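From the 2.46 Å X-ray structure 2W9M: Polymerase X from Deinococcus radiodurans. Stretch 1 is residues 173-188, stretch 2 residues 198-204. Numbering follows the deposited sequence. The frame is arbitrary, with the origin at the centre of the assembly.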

ATOM      1  N   LEU A 173      -8.071 -17.414  -9.758  1.00 33.91           N
ATOM      2  CA  LEU A 173      -9.225 -18.284  -9.991  1.00 30.90           C
ATOM      3  C   LEU A 173      -9.830 -18.064 -11.370  1.00 30.22           C
ATOM      4  O   LEU A 173     -10.354 -18.995 -11.977  1.00 35.28           O
ATOM      5  N   ALA A 174      -9.764 -16.831 -11.860  1.00 28.20           N
ATOM      6  CA  ALA A 174     -10.219 -16.542 -13.213  1.00 25.53           C
ATOM      7  C   ALA A 174      -9.461 -17.428 -14.196  1.00 37.68           C
ATOM      8  O   ALA A 174     -10.034 -17.926 -15.169  1.00 38.89           O
ATOM      9  N   GLY A 175      -8.173 -17.631 -13.925  1.00 39.29           N
ATOM     10  CA  GLY A 175      -7.332 -18.487 -14.745  1.00 19.89           C
ATOM     11  C   GLY A 175      -7.917 -19.871 -14.971  1.00 37.79           C
ATOM     12  O   GLY A 175      -7.747 -20.457 -16.041  1.00 41.51           O
ATOM     13  N   ALA A 176      -8.615 -20.392 -13.965  1.00 34.12           N
ATOM     14  CA  ALA A 176      -9.204 -21.728 -14.045  1.00 38.97           C
ATOM     15  C   ALA A 176     -10.604 -21.715 -14.655  1.00 35.22           C
ATOM     16  O   ALA A 176     -11.182 -22.768 -14.921  1.00 40.99           O
ATOM     17  N   LEU A 177     -11.136 -20.518 -14.882  1.00 42.51           N
ATOM     18  CA  LEU A 177     -12.499 -20.347 -15.377  1.00 41.88           C
ATOM     19  C   LEU A 177     -12.525 -19.666 -16.738  1.00 43.06           C
ATOM     20  O   LEU A 177     -13.505 -19.006 -17.087  1.00 43.56           O
ATOM     21  N   THR A 178     -11.454 -19.839 -17.507  1.00 51.49           N
ATOM     22  CA  THR A 178     -11.230 -19.046 -18.720  1.00 50.36           C
ATOM     23  C   THR A 178     -12.387 -19.048 -19.728  1.00 57.21           C
ATOM     24  O   THR A 178     -12.755 -17.992 -20.256  1.00 51.66           O
ATOM     25  N   ASP A 179     -12.954 -20.220 -20.005  1.00 44.26           N
ATOM     26  CA  ASP A 179     -14.010 -20.314 -21.014  1.00 41.61           C
ATOM     27  C   ASP A 179     -15.396 -19.893 -20.523  1.00 54.33           C
ATOM     28  O   ASP A 179     -16.367 -19.962 -21.276  1.00 45.60           O
ATOM     29  N   LEU A 180     -15.477 -19.459 -19.267  1.00 55.66           N
ATOM     30  CA  LEU A 180     -16.724 -18.946 -18.706  1.00 34.44           C
ATOM     31  C   LEU A 180     -16.692 -17.423 -18.671  1.00 31.96           C
ATOM     32  O   LEU A 180     -17.545 -16.786 -18.059  1.00 36.67           O
ATOM     33  N   SER A 181     -15.691 -16.849 -19.331  1.00 35.02           N
ATOM     34  CA  SER A 181     -15.550 -15.394 -19.422  1.00 41.36           C
ATOM     35  C   SER A 181     -15.516 -14.692 -18.066  1.00 35.64           C
ATOM     36  O   SER A 181     -16.343 -13.822 -17.801  1.00 31.92           O
ATOM     37  N   PRO A 182     -14.525 -15.035 -17.225  1.00 43.27           N
ATOM     38  CA  PRO A 182     -14.432 -14.523 -15.852  1.00 30.95           C
ATOM     39  C   PRO A 182     -14.273 -13.009 -15.825  1.00 31.12           C
ATOM     40  O   PRO A 182     -13.771 -12.434 -16.790  1.00 37.72           O
ATOM     41  N   ALA A 183     -14.687 -12.382 -14.727  1.00 29.97           N
ATOM     42  CA  ALA A 183     -14.523 -10.943 -14.541  1.00 32.51           C
ATOM     43  C   ALA A 183     -14.607 -10.594 -13.060  1.00 38.13           C
ATOM     44  O   ALA A 183     -15.525 -11.036 -12.371  1.00 37.56           O
ATOM     45  N   PRO A 184     -13.641  -9.808 -12.562  1.00 38.71           N
ATOM     46  CA  PRO A 184     -13.684  -9.378 -11.159  1.00 34.38           C
ATOM     47  C   PRO A 184     -15.020  -8.716 -10.844  1.00 28.67           C
ATOM     48  O   PRO A 184     -15.589  -8.051 -11.707  1.00 28.65           O
ATOM     49  N   ALA A 185     -15.517  -8.903  -9.628  1.00 27.86           N
ATOM     50  CA  ALA A 185     -16.778  -8.295  -9.241  1.00 22.03           C
ATOM     51  C   ALA A 185     -16.667  -7.683  -7.857  1.00 38.88           C
ATOM     52  O   ALA A 185     -15.619  -7.769  -7.211  1.00 37.19           O
ATOM     53  N   GLY A 186     -17.752  -7.061  -7.411  1.00 30.84           N
ATOM     54  CA  GLY A 186     -17.823  -6.510  -6.073  1.00 33.45           C
ATOM     55  C   GLY A 186     -16.639  -5.647  -5.687  1.00 31.68           C
ATOM     56  O   GLY A 186     -16.229  -4.760  -6.433  1.00 28.63           O
ATOM     57  N   ASP A 187     -16.086  -5.925  -4.513  1.00 35.12           N
ATOM     58  CA  ASP A 187     -15.098  -5.047  -3.898  1.00 30.48           C
ATOM     59  C   ASP A 187     -13.774  -4.956  -4.661  1.00 30.43           C
ATOM     60  O   ASP A 187     -13.223  -3.867  -4.808  1.00 39.76           O
ATOM     61  N   VAL A 188     -13.269  -6.084  -5.155  1.00 22.62           N
ATOM     62  CA  VAL A 188     -12.011  -6.071  -5.901  1.00 31.87           C
ATOM     63  C   VAL A 188     -12.144  -5.332  -7.236  1.00 31.97           C
ATOM     64  O   VAL A 188     -11.214  -4.651  -7.670  1.00 36.64           O
ATOM     65  N   ALA A 198     -12.746 -12.398  -2.388  1.00 32.32           N
ATOM     66  CA  ALA A 198     -12.385 -12.451  -3.797  1.00 32.81           C
ATOM     67  C   ALA A 198     -13.646 -12.761  -4.594  1.00 35.34           C
ATOM     68  O   ALA A 198     -14.080 -13.910  -4.660  1.00 34.96           O
ATOM     69  N   GLU A 199     -14.241 -11.727  -5.180  1.00 24.15           N
ATOM     70  CA  GLU A 199     -15.484 -11.880  -5.922  1.00 35.26           C
ATOM     71  C   GLU A 199     -15.245 -11.922  -7.427  1.00 37.20           C
ATOM     72  O   GLU A 199     -14.487 -11.123  -7.978  1.00 37.11           O
ATOM     73  N   LEU A 200     -15.906 -12.863  -8.085  1.00 33.16           N
ATOM     74  CA  LEU A 200     -15.734 -13.078  -9.511  1.00 27.73           C
ATOM     75  C   LEU A 200     -17.114 -13.185 -10.149  1.00 29.04           C
ATOM     76  O   LEU A 200     -18.079 -13.602  -9.510  1.00 23.71           O
ATOM     77  N   THR A 201     -17.214 -12.799 -11.410  1.00 34.41           N
ATOM     78  CA  THR A 201     -18.457 -12.977 -12.140  1.00 29.02           C
ATOM     79  C   THR A 201     -18.188 -13.874 -13.354  1.00 32.95           C
ATOM     80  O   THR A 201     -17.076 -13.907 -13.877  1.00 39.42           O
ATOM     81  N   VAL A 202     -19.201 -14.613 -13.787  1.00 35.65           N
ATOM     82  CA  VAL A 202     -18.995 -15.704 -14.736  1.00 22.40           C
ATOM     83  C   VAL A 202     -20.304 -16.043 -15.465  1.00 37.44           C
ATOM     84  O   VAL A 202     -21.381 -15.947 -14.876  1.00 32.52           O
ATOM     85  N   THR A 203     -20.222 -16.415 -16.742  1.00 30.56           N
ATOM     86  CA  THR A 203     -21.397 -16.926 -17.450  1.00 29.50           C
ATOM     87  C   THR A 203     -21.338 -18.448 -17.539  1.00 37.99           C
ATOM     88  O   THR A 203     -20.291 -19.024 -17.834  1.00 46.42           O
ATOM     89  N   GLY A 204     -22.468 -19.096 -17.284  1.00 34.09           N
ATOM     90  CA  GLY A 204     -22.517 -20.544 -17.247  1.00 31.83           C
ATOM     91  C   GLY A 204     -23.318 -20.995 -16.045  1.00 38.77           C
ATOM     92  O   GLY A 204     -23.994 -20.191 -15.414  1.00 40.94           O
TER

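Stretch 2 is mostly a strand that stretch 1 meets antiparallel at A183 and P184, and the backbone supplies most of the polar pairing. A183 and T201 satisfy one another twice: A183 N donates to T201 O at 3.0 Å, and T201 N donates to A183 O at a short 2.6 Å. On one side of this pair A185 N gives its hydrogen to E199 O (3.0 Å); on the other, T203 N reaches L180 O (3.0 Å, nearly straight at 163°). The prolines suit the gaps in this ladder. Proline has no N-H to give, and P184 stands opposite L200 in a non-hydrogen-bonded pair, where none is asked for. P182 instead brings its CA to 3.4 Å from T201 O, a CA-H...O contact that supplements the bond this oxygen already accepts.

The apolar packing centres on L200. Its CA-to-CB bond points away from stretch 1, but the side chain, with chi1 between wells at -134° and chi2 p, comes back within reach. L200 CD2 lies 4.0 Å from L173 CB, 4.0 Å from L177 CD2 and 4.2 Å from A174 CB, so one methyl meets three residues of stretch 1, the small A174 among them. L200 CD1 is 3.9 Å from P184 CA. V202 extends the patch: both its methyls lie near CB of L180, an mt leucine pointing toward the strand, with V202 CG1 3.7 Å from L180 CB, and V202 CG2 also reaches L177 CG and P182 CB, each at 4.4 Å.

A183 and T201 turn their side chains to the same face, and A183 CB touches T201 CG2 at 3.7 Å. The methyl thus faces alanine, while T201 OG1 finds its hydrogen bond elsewhere in the structure. A185, pointing toward the strand, sets its CB 4.2 Å from E199 CB and 4.1 Å from T201 CB, a close fit for a small side chain.

E199 is the principal polar side chain of the contact. Pointing toward stretch 1 with chi1 m and chi2 t, its carboxylate reaches the backbone of D187, whose N donates to E199 OE2 at 3.1 Å and 171°. G186 leaves room for it: a CB there would lie 2.2 Å from E199 OE2, and the positive phi also favours glycine. D187 OD1 sits 4.0 Å from E199 OE2, a pairing of like charges, but both D187 carboxylate oxygens are hydrogen-bonded just beyond the stretches. Nearby, V188, chi1 m, covers the strand with CG2 3.8 Å from E199 O.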

ATOM      1  CB  LEU A 173     -10.295 -18.079  -8.921  1.00 22.48           C
ATOM      2  CG  LEU A 173      -9.880 -18.494  -7.511  1.00 37.07           C
ATOM      3  CD1 LEU A 173     -11.084 -18.504  -6.586  1.00 26.09           C
ATOM      4  CD2 LEU A 173      -9.204 -19.856  -7.539  1.00 29.70           C
ATOM      5  CB  ALA A 174     -10.016 -15.082 -13.545  1.00 24.65           C
ATOM      6  CB  ALA A 176      -9.237 -22.371 -12.666  1.00 29.07           C
ATOM      7  CB  LEU A 177     -13.301 -19.506 -14.384  1.00 31.39           C
ATOM      8  CG  LEU A 177     -13.998 -20.214 -13.222  1.00 38.29           C
ATOM      9  CD1 LEU A 177     -13.502 -21.636 -13.043  1.00 43.93           C
ATOM     10  CD2 LEU A 177     -13.826 -19.401 -11.947  1.00 34.69           C
ATOM     11  CB  THR A 178      -9.925 -19.458 -19.438  1.00 44.32           C
ATOM     12  OG1 THR A 178      -8.852 -19.494 -18.490  1.00 53.71           O
ATOM     13  CG2 THR A 178      -9.585 -18.458 -20.530  1.00 37.21           C
ATOM     14  CB  ASP A 179     -14.062 -21.705 -21.651  1.00 46.30           C
ATOM     15  CG  ASP A 179     -13.544 -21.706 -23.081  1.00 82.53           C
ATOM     16  OD1 ASP A 179     -12.369 -21.334 -23.299  1.00 70.15           O
ATOM     17  OD2 ASP A 179     -14.318 -22.073 -23.993  1.00 83.52           O
ATOM     18  CB  LEU A 180     -16.962 -19.510 -17.303  1.00 26.78           C
ATOM     19  CG  LEU A 180     -16.761 -21.018 -17.150  1.00 36.74           C
ATOM     20  CD1 LEU A 180     -17.135 -21.481 -15.748  1.00 36.77           C
ATOM     21  CD2 LEU A 180     -17.562 -21.778 -18.197  1.00 38.93           C
ATOM     22  CB  SER A 181     -16.668 -14.803 -20.281  1.00 26.35           C
ATOM     23  OG  SER A 181     -16.518 -15.196 -21.637  1.00 48.50           O
ATOM     24  CB  PRO A 182     -13.151 -15.171 -15.316  1.00 33.88           C
ATOM     25  CG  PRO A 182     -12.774 -16.231 -16.315  1.00 32.95           C
ATOM     26  CD  PRO A 182     -13.318 -15.780 -17.618  1.00 31.65           C
ATOM     27  CB  ALA A 183     -15.583 -10.178 -15.324  1.00 21.82           C
ATOM     28  CB  PRO A 184     -12.547  -8.353 -11.074  1.00 26.48           C
ATOM     29  CG  PRO A 184     -11.597  -8.759 -12.147  1.00 32.90           C
ATOM     30  CD  PRO A 184     -12.450  -9.301 -13.265  1.00 33.30           C
ATOM     31  CB  ALA A 185     -17.893  -9.324  -9.278  1.00 25.41           C
ATOM     32  CB  ASP A 187     -14.873  -5.441  -2.437  1.00 40.68           C
ATOM     33  CG  ASP A 187     -16.132  -5.295  -1.595  1.00 49.27           C
ATOM     34  OD1 ASP A 187     -17.179  -4.894  -2.150  1.00 50.40           O
ATOM     35  OD2 ASP A 187     -16.078  -5.575  -0.378  1.00 55.61           O
ATOM     36  CB  VAL A 188     -11.438  -7.491  -6.128  1.00 23.25           C
ATOM     37  CG1 VAL A 188     -11.492  -8.283  -4.840  1.00 30.19           C
ATOM     38  CG2 VAL A 188     -12.197  -8.212  -7.222  1.00 32.14           C
ATOM     39  CB  ALA A 198     -11.330 -13.508  -4.039  1.00 24.87           C
ATOM     40  CB  GLU A 199     -16.460 -10.758  -5.571  1.00 41.87           C
ATOM     41  CG  GLU A 199     -17.106 -10.897  -4.194  1.00 44.48           C
ATOM     42  CD  GLU A 199     -17.734  -9.598  -3.703  1.00 67.07           C
ATOM     43  OE1 GLU A 199     -18.983  -9.503  -3.701  1.00 61.61           O
ATOM     44  OE2 GLU A 199     -16.978  -8.671  -3.327  1.00 50.99           O
ATOM     45  CB  LEU A 200     -14.951 -14.375  -9.743  1.00 26.00           C
ATOM     46  CG  LEU A 200     -13.794 -14.393 -10.741  1.00 33.47           C
ATOM     47  CD1 LEU A 200     -12.894 -13.192 -10.527  1.00 35.29           C
ATOM     48  CD2 LEU A 200     -12.998 -15.681 -10.608  1.00 20.68           C
ATOM     49  CB  THR A 201     -19.079 -11.620 -12.525  1.00 28.89           C
ATOM     50  OG1 THR A 201     -20.482 -11.633 -12.234  1.00 33.49           O
ATOM     51  CG2 THR A 201     -18.840 -11.307 -13.989  1.00 30.50           C
ATOM     52  CB  VAL A 202     -18.473 -16.955 -13.988  1.00 35.74           C
ATOM     53  CG1 VAL A 202     -19.085 -18.229 -14.545  1.00 33.66           C
ATOM     54  CG2 VAL A 202     -16.948 -17.003 -14.007  1.00 38.01           C
ATOM     55  CB  THR A 203     -21.556 -16.354 -18.874  1.00 30.72           C
ATOM     56  OG1 THR A 203     -20.768 -17.120 -19.790  1.00 45.13           O
ATOM     57  CG2 THR A 203     -21.141 -14.897 -18.938  1.00 30.85           C
TER